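Local coordinates for tryptophan synthase alpha chain (Pyrococcus furiosus, PDB 2DZW), which catalyses, as the alpha subunit of tryptophan synthase, the aldol cleavage of indoleglycerol phosphate to indole and glyceraldehyde 3-phosphate, at residues 160-165 against 181-186; 49-54 against 219-224. The protein carries 1 engineered substitution. All coordinates share one frame; numbering follows the deposited sequence.

Interaction 1 (160-165 against 181-186); sequences VYLVSL and DLLRRA
Val-163 lays CG1 over one face of the Tyr-161 ring, 3.7 Å above its plane and offset toward the rim, while its carbonyl faces helix 177-187, with O 3.3 Å from Leu-182 CD2. On the helix, the guanidinium of Arg-185 takes Asp-181 at its edge: NE donates to OD1 at 2.8 Å, with the oxygen in the guanidinium plane although the donor stands 39° out of the carboxylate plane. Arg-184 instead turns a face over Asp-181 CA, and its long salt bridge to OD2 is a matter of charge alone. Asp-146 gives Arg-185 NH1 a second acidic partner, tying this outer network to helix 146-155. Strand 160-163 and the helical segment 181-186 run nearly antiparallel (157°), their axes 9.2 Å apart at closest approach. They belong to the sixth beta-alpha unit of a TIM barrel, and strand 194-197 completes the beta-alpha-beta crossover. Their interface is apolar, without a hydrogen bond between the segments. Leu-162 points from the strand to the helix and supplies both branches: CD1 comes 3.5 Å from Ala-186 CB and 3.8 Å from Leu-183 CA, while CD2 also borders the alanine methyl. Leu-182 swings CG opposite its own nitrogen (chi1 176°), and from there CD2 reaches Leu-162 CB at 4.0 Å. Leu-183 CD1 meets Leu-162 CD1 at 4.2 Å, and the same side chain packs on Val-194 and Val-196.

Interaction 2 (49-54 against 219-224); sequences KTIQES and VGSALV
Thr-50 and Val-224 meet through methyl groups that each stand opposite the backbone nitrogen of their own residue: Thr-50 CG2, with OG1 turned beside N at chi1 -65°, and Val-224 CG1, at chi1 171°. The two side chains run past one another, pointing opposite ways, and Thr-50 CG2 comes to 3.6 Å from Val-224 CG1. Thr-50 CG2 also lies 3.7 Å from Ser-221 O, against the first turn of helix 221-230. Val-224 CG1 also meets Ser-54, whose CB lies 3.4 Å away, and its other branch, CG2, faces Ile-51 CG1 more loosely at 4.4 Å. Ile-51 leaves its helix obliquely, but its extended chain carries CD1 to 4.3 Å from Ser-221 OG. Strand 216-219 pairs with strand 6-12 to close the TIM barrel, and this helix packing lies beside that junction: helix 49-60 follows the second strand, helix 221-230 is the extra helix between the eighth strand and helix 235-246, and Tyr-10 of strand 6-12 is touched by both Ile-51 and Val-224. In relatives of the TrpA family the start of this helix faces the substrate phosphate, and a similar role is likely here. Two hydrogen bonds hold the Ser-54 hydroxyl: OG donates to Ile-51 O at 2.6 Å, tilted 26° from the carbonyl plane, and bonds Thr-12 OG1. Without this hydroxyl, as with an alanine here, Ile-51 O and Thr-12 OG1 would probably lose their common partner, and with it a polar link between helix 49-60 and the first strand. Lys-49 NZ forms a salt bridge with Glu-53 OE1.

Both segments of interaction 1 fall within the chain between the two segments of interaction 2; in the barrel the centres of the two contacts lie 19 Å apart, with nearest atoms about 6 Å from each other. Interaction 1 joins a strand to the helix that follows it, whereas interaction 2 brings together helices from early and late in the sequence. Both border the active site. The side chain of Val-163 is about 7 Å from those of the proton acceptors Glu-36 and Asp-47; that of Ile-51, a near neighbour of Asp-47 in sequence, is about 3 Å from it and about 7 Å from Glu-36. Residues 169-172 are unmodelled, consistent with the mobile active-site loop of TrpA enzymes.

Interaction 1 (160-165 against 181-186)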
loop_
_atom_site.group_PDB
_atom_site.type_symbol
_atom_site.label_atom_id
_atom_site.label_comp_id
_atom_site.label_asym_id
_atom_site.label_seq_id
_atom_site.Cartn_x
_atom_site.Cartn_y
_atom_site.Cartn_z
ATOM N N VAL A 160 3.855 -8.075 -6.359
ATOM C CA VAL A 160 3.427 -7.141 -7.389
ATOM C C VAL A 160 2.100 -6.509 -7.003
ATOM O O VAL A 160 1.126 -7.207 -6.712
ATOM C CB VAL A 160 3.271 -7.860 -8.740
ATOM C CG1 VAL A 160 2.933 -6.849 -9.836
ATOM C CG2 VAL A 160 4.552 -8.616 -9.069
ATOM N N TYR A 161 2.065 -5.183 -7.010
ATOM C CA TYR A 161 0.865 -4.442 -6.648
ATOM C C TYR A 161 0.098 -3.963 -7.881
ATOM O O TYR A 161 0.561 -3.084 -8.616
ATOM C CB TYR A 161 1.262 -3.256 -5.766
ATOM C CG TYR A 161 0.104 -2.473 -5.184
ATOM C CD1 TYR A 161 -1.124 -3.086 -4.929
ATOM C CD2 TYR A 161 0.251 -1.128 -4.842
ATOM C CE1 TYR A 161 -2.179 -2.376 -4.344
ATOM C CE2 TYR A 161 -0.787 -0.418 -4.256
ATOM C CZ TYR A 161 -2.000 -1.045 -4.009
ATOM O OH TYR A 161 -3.033 -0.343 -3.422
ATOM N N LEU A 162 -1.076 -4.548 -8.106
ATOM C CA LEU A 162 -1.911 -4.189 -9.254
ATOM C C LEU A 162 -2.937 -3.122 -8.877
ATOM O O LEU A 162 -3.752 -3.315 -7.973
ATOM C CB LEU A 162 -2.635 -5.429 -9.806
ATOM C CG LEU A 162 -1.768 -6.639 -10.204
ATOM C CD1 LEU A 162 -2.676 -7.740 -10.740
ATOM C CD2 LEU A 162 -0.710 -6.245 -11.253
ATOM N N VAL A 163 -2.892 -1.991 -9.567
ATOM C CA VAL A 163 -3.828 -0.913 -9.283
ATOM C C VAL A 163 -4.771 -0.624 -10.440
ATOM O O VAL A 163 -4.581 -1.092 -11.562
ATOM C CB VAL A 163 -3.101 0.402 -8.921
ATOM C CG1 VAL A 163 -2.302 0.212 -7.654
ATOM C CG2 VAL A 163 -2.199 0.850 -10.077
ATOM N N SER A 164 -5.789 0.170 -10.147
ATOM C CA SER A 164 -6.786 0.538 -11.124
ATOM C C SER A 164 -7.367 1.884 -10.733
ATOM O O SER A 164 -8.009 1.997 -9.682
ATOM C CB SER A 164 -7.881 -0.516 -11.137
ATOM O OG SER A 164 -9.020 -0.038 -11.819
ATOM N N LEU A 165 -7.158 2.899 -11.575
ATOM C CA LEU A 165 -7.664 4.248 -11.283
ATOM C C LEU A 165 -9.167 4.352 -11.547
ATOM O O LEU A 165 -9.861 5.174 -10.941
ATOM C CB LEU A 165 -6.914 5.293 -12.119
ATOM C CG LEU A 165 -6.692 6.679 -11.497
ATOM C CD1 LEU A 165 -5.793 7.499 -12.417
ATOM C CD2 LEU A 165 -8.018 7.395 -11.278
ATOM N N ASP A 181 -9.117 -7.832 -16.039
ATOM C CA ASP A 181 -8.220 -8.236 -17.112
ATOM C C ASP A 181 -6.768 -8.124 -16.664
ATOM O O ASP A 181 -5.945 -8.997 -16.958
ATOM C CB ASP A 181 -8.464 -7.392 -18.366
ATOM C CG ASP A 181 -7.445 -7.671 -19.460
ATOM O OD1 ASP A 181 -6.493 -6.873 -19.593
ATOM O OD2 ASP A 181 -7.580 -8.691 -20.179
ATOM N N LEU A 182 -6.460 -7.048 -15.948
ATOM C CA LEU A 182 -5.114 -6.831 -15.443
ATOM C C LEU A 182 -4.742 -7.985 -14.512
ATOM O O LEU A 182 -3.640 -8.528 -14.592
ATOM C CB LEU A 182 -5.051 -5.499 -14.684
ATOM C CG LEU A 182 -3.725 -5.154 -13.992
ATOM C CD1 LEU A 182 -2.600 -5.113 -15.030
ATOM C CD2 LEU A 182 -3.856 -3.810 -13.251
ATOM N N LEU A 183 -5.672 -8.347 -13.628
ATOM C CA LEU A 183 -5.469 -9.436 -12.675
ATOM C C LEU A 183 -5.230 -10.739 -13.425
ATOM O O LEU A 183 -4.261 -11.455 -13.175
ATOM C CB LEU A 183 -6.701 -9.577 -11.764
ATOM C CG LEU A 183 -6.739 -10.719 -10.734
ATOM C CD1 LEU A 183 -5.552 -10.623 -9.787
ATOM C CD2 LEU A 183 -8.041 -10.681 -9.952
ATOM N N ARG A 184 -6.123 -11.038 -14.355
ATOM C CA ARG A 184 -6.033 -12.255 -15.144
ATOM C C ARG A 184 -4.682 -12.358 -15.868
ATOM O O ARG A 184 -4.075 -13.430 -15.913
ATOM C CB ARG A 184 -7.196 -12.287 -16.143
ATOM C CG ARG A 184 -7.711 -13.675 -16.492
ATOM C CD ARG A 184 -9.170 -13.602 -16.958
ATOM N NE ARG A 184 -9.343 -12.672 -18.077
ATOM C CZ ARG A 184 -10.226 -11.672 -18.097
ATOM N NH1 ARG A 184 -11.028 -11.461 -17.054
ATOM N NH2 ARG A 184 -10.308 -10.881 -19.167
ATOM N N ARG A 185 -4.212 -11.241 -16.422
ATOM C CA ARG A 185 -2.939 -11.217 -17.137
ATOM C C ARG A 185 -1.759 -11.388 -16.190
ATOM O O ARG A 185 -0.798 -12.091 -16.499
ATOM C CB ARG A 185 -2.783 -9.908 -17.929
ATOM C CG ARG A 185 -3.775 -9.760 -19.081
ATOM C CD ARG A 185 -3.423 -8.607 -20.042
ATOM N NE ARG A 185 -3.741 -7.276 -19.519
ATOM C CZ ARG A 185 -2.837 -6.371 -19.149
ATOM N NH1 ARG A 185 -1.540 -6.640 -19.237
ATOM N NH2 ARG A 185 -3.231 -5.189 -18.692
ATOM N N ALA A 186 -1.831 -10.755 -15.026
ATOM C CA ALA A 186 -0.746 -10.854 -14.057
ATOM C C ALA A 186 -0.537 -12.270 -13.511
ATOM O O ALA A 186 0.598 -12.727 -13.415
ATOM C CB ALA A 186 -0.986 -9.889 -12.896
#

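Interaction 2 (49-54 against 219-224)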
loop_
_atom_site.group_PDB
_atom_site.type_symbol
_atom_site.label_atom_id
_atom_site.label_comp_id
_atom_site.label_asym_id
_atom_site.label_seq_id
_atom_site.Cartn_x
_atom_site.Cartn_y
_atom_site.Cartn_z
ATOM N N LYS A 49 -8.918 10.402 -6.024
ATOM C CA LYS A 49 -9.386 11.552 -5.258
ATOM C C LYS A 49 -9.341 11.349 -3.739
ATOM O O LYS A 49 -8.818 12.187 -3.000
ATOM C CB LYS A 49 -10.806 11.895 -5.715
ATOM C CG LYS A 49 -11.441 13.109 -5.047
ATOM C CD LYS A 49 -12.727 13.495 -5.770
ATOM C CE LYS A 49 -13.511 14.580 -5.030
ATOM N NZ LYS A 49 -14.108 14.083 -3.756
ATOM N N THR A 50 -9.879 10.231 -3.272
ATOM C CA THR A 50 -9.908 9.949 -1.846
ATOM C C THR A 50 -8.530 9.968 -1.185
ATOM O O THR A 50 -8.319 10.653 -0.189
ATOM C CB THR A 50 -10.566 8.581 -1.564
ATOM O OG1 THR A 50 -11.946 8.619 -1.954
ATOM C CG2 THR A 50 -10.474 8.246 -0.082
ATOM N N ILE A 51 -7.593 9.212 -1.738
ATOM C CA ILE A 51 -6.263 9.145 -1.163
ATOM C C ILE A 51 -5.468 10.433 -1.357
ATOM O O ILE A 51 -4.623 10.763 -0.526
ATOM C CB ILE A 51 -5.501 7.900 -1.703
ATOM C CG1 ILE A 51 -6.176 6.634 -1.147
ATOM C CG2 ILE A 51 -4.020 7.959 -1.307
ATOM C CD1 ILE A 51 -5.530 5.330 -1.557
ATOM N N GLN A 52 -5.737 11.178 -2.427
ATOM C CA GLN A 52 -5.025 12.441 -2.623
ATOM C C GLN A 52 -5.389 13.418 -1.506
ATOM O O GLN A 52 -4.532 14.135 -0.999
ATOM C CB GLN A 52 -5.371 13.078 -3.968
ATOM C CG GLN A 52 -4.844 12.324 -5.161
ATOM C CD GLN A 52 -4.989 13.112 -6.446
ATOM O OE1 GLN A 52 -4.902 12.558 -7.542
ATOM N NE2 GLN A 52 -5.202 14.416 -6.319
ATOM N N GLU A 53 -6.665 13.440 -1.131
ATOM C CA GLU A 53 -7.136 14.326 -0.066
ATOM C C GLU A 53 -6.531 13.959 1.286
ATOM O O GLU A 53 -6.304 14.837 2.119
ATOM C CB GLU A 53 -8.663 14.278 0.033
ATOM C CG GLU A 53 -9.377 14.853 -1.175
ATOM C CD GLU A 53 -10.841 14.452 -1.231
ATOM O OE1 GLU A 53 -11.581 14.999 -2.076
ATOM O OE2 GLU A 53 -11.251 13.580 -0.435
ATOM N N SER A 54 -6.285 12.670 1.518
ATOM C CA SER A 54 -5.687 12.249 2.783
ATOM C C SER A 54 -4.238 12.738 2.816
ATOM O O SER A 54 -3.714 13.054 3.877
ATOM C CB SER A 54 -5.743 10.727 2.948
ATOM O OG SER A 54 -4.930 10.071 1.996
ATOM N N VAL A 219 -7.200 -2.617 0.962
ATOM C CA VAL A 219 -8.398 -1.836 1.233
ATOM C C VAL A 219 -7.872 -0.498 1.712
ATOM O O VAL A 219 -7.430 -0.382 2.858
ATOM C CB VAL A 219 -9.275 -2.458 2.341
ATOM C CG1 VAL A 219 -10.518 -1.605 2.548
ATOM C CG2 VAL A 219 -9.670 -3.883 1.965
ATOM N N GLY A 220 -7.900 0.503 0.835
ATOM C CA GLY A 220 -7.379 1.807 1.202
ATOM C C GLY A 220 -8.369 2.945 1.137
ATOM O O GLY A 220 -8.592 3.644 2.125
ATOM N N SER A 221 -8.956 3.147 -0.035
ATOM C CA SER A 221 -9.925 4.212 -0.215
ATOM C C SER A 221 -11.017 4.073 0.828
ATOM O O SER A 221 -11.304 5.006 1.566
ATOM C CB SER A 221 -10.531 4.132 -1.610
ATOM O OG SER A 221 -9.502 4.198 -2.575
ATOM N N ALA A 222 -11.609 2.888 0.894
ATOM C CA ALA A 222 -12.679 2.626 1.837
ATOM C C ALA A 222 -12.364 3.083 3.255
ATOM O O ALA A 222 -13.225 3.659 3.927
ATOM C CB ALA A 222 -13.007 1.154 1.835
ATOM N N LEU A 223 -11.140 2.822 3.708
ATOM C CA LEU A 223 -10.716 3.197 5.057
ATOM C C LEU A 223 -10.397 4.680 5.182
ATOM O O LEU A 223 -10.776 5.322 6.168
ATOM C CB LEU A 223 -9.489 2.386 5.468
ATOM C CG LEU A 223 -9.670 0.877 5.313
ATOM C CD1 LEU A 223 -8.459 0.152 5.877
ATOM C CD2 LEU A 223 -10.949 0.445 6.035
ATOM N N VAL A 224 -9.710 5.212 4.171
ATOM C CA VAL A 224 -9.332 6.620 4.133
ATOM C C VAL A 224 -10.577 7.507 4.095
ATOM O O VAL A 224 -10.613 8.580 4.692
ATOM C CB VAL A 224 -8.434 6.905 2.907
ATOM C CG1 VAL A 224 -8.223 8.392 2.741
ATOM C CG2 VAL A 224 -7.093 6.215 3.086
#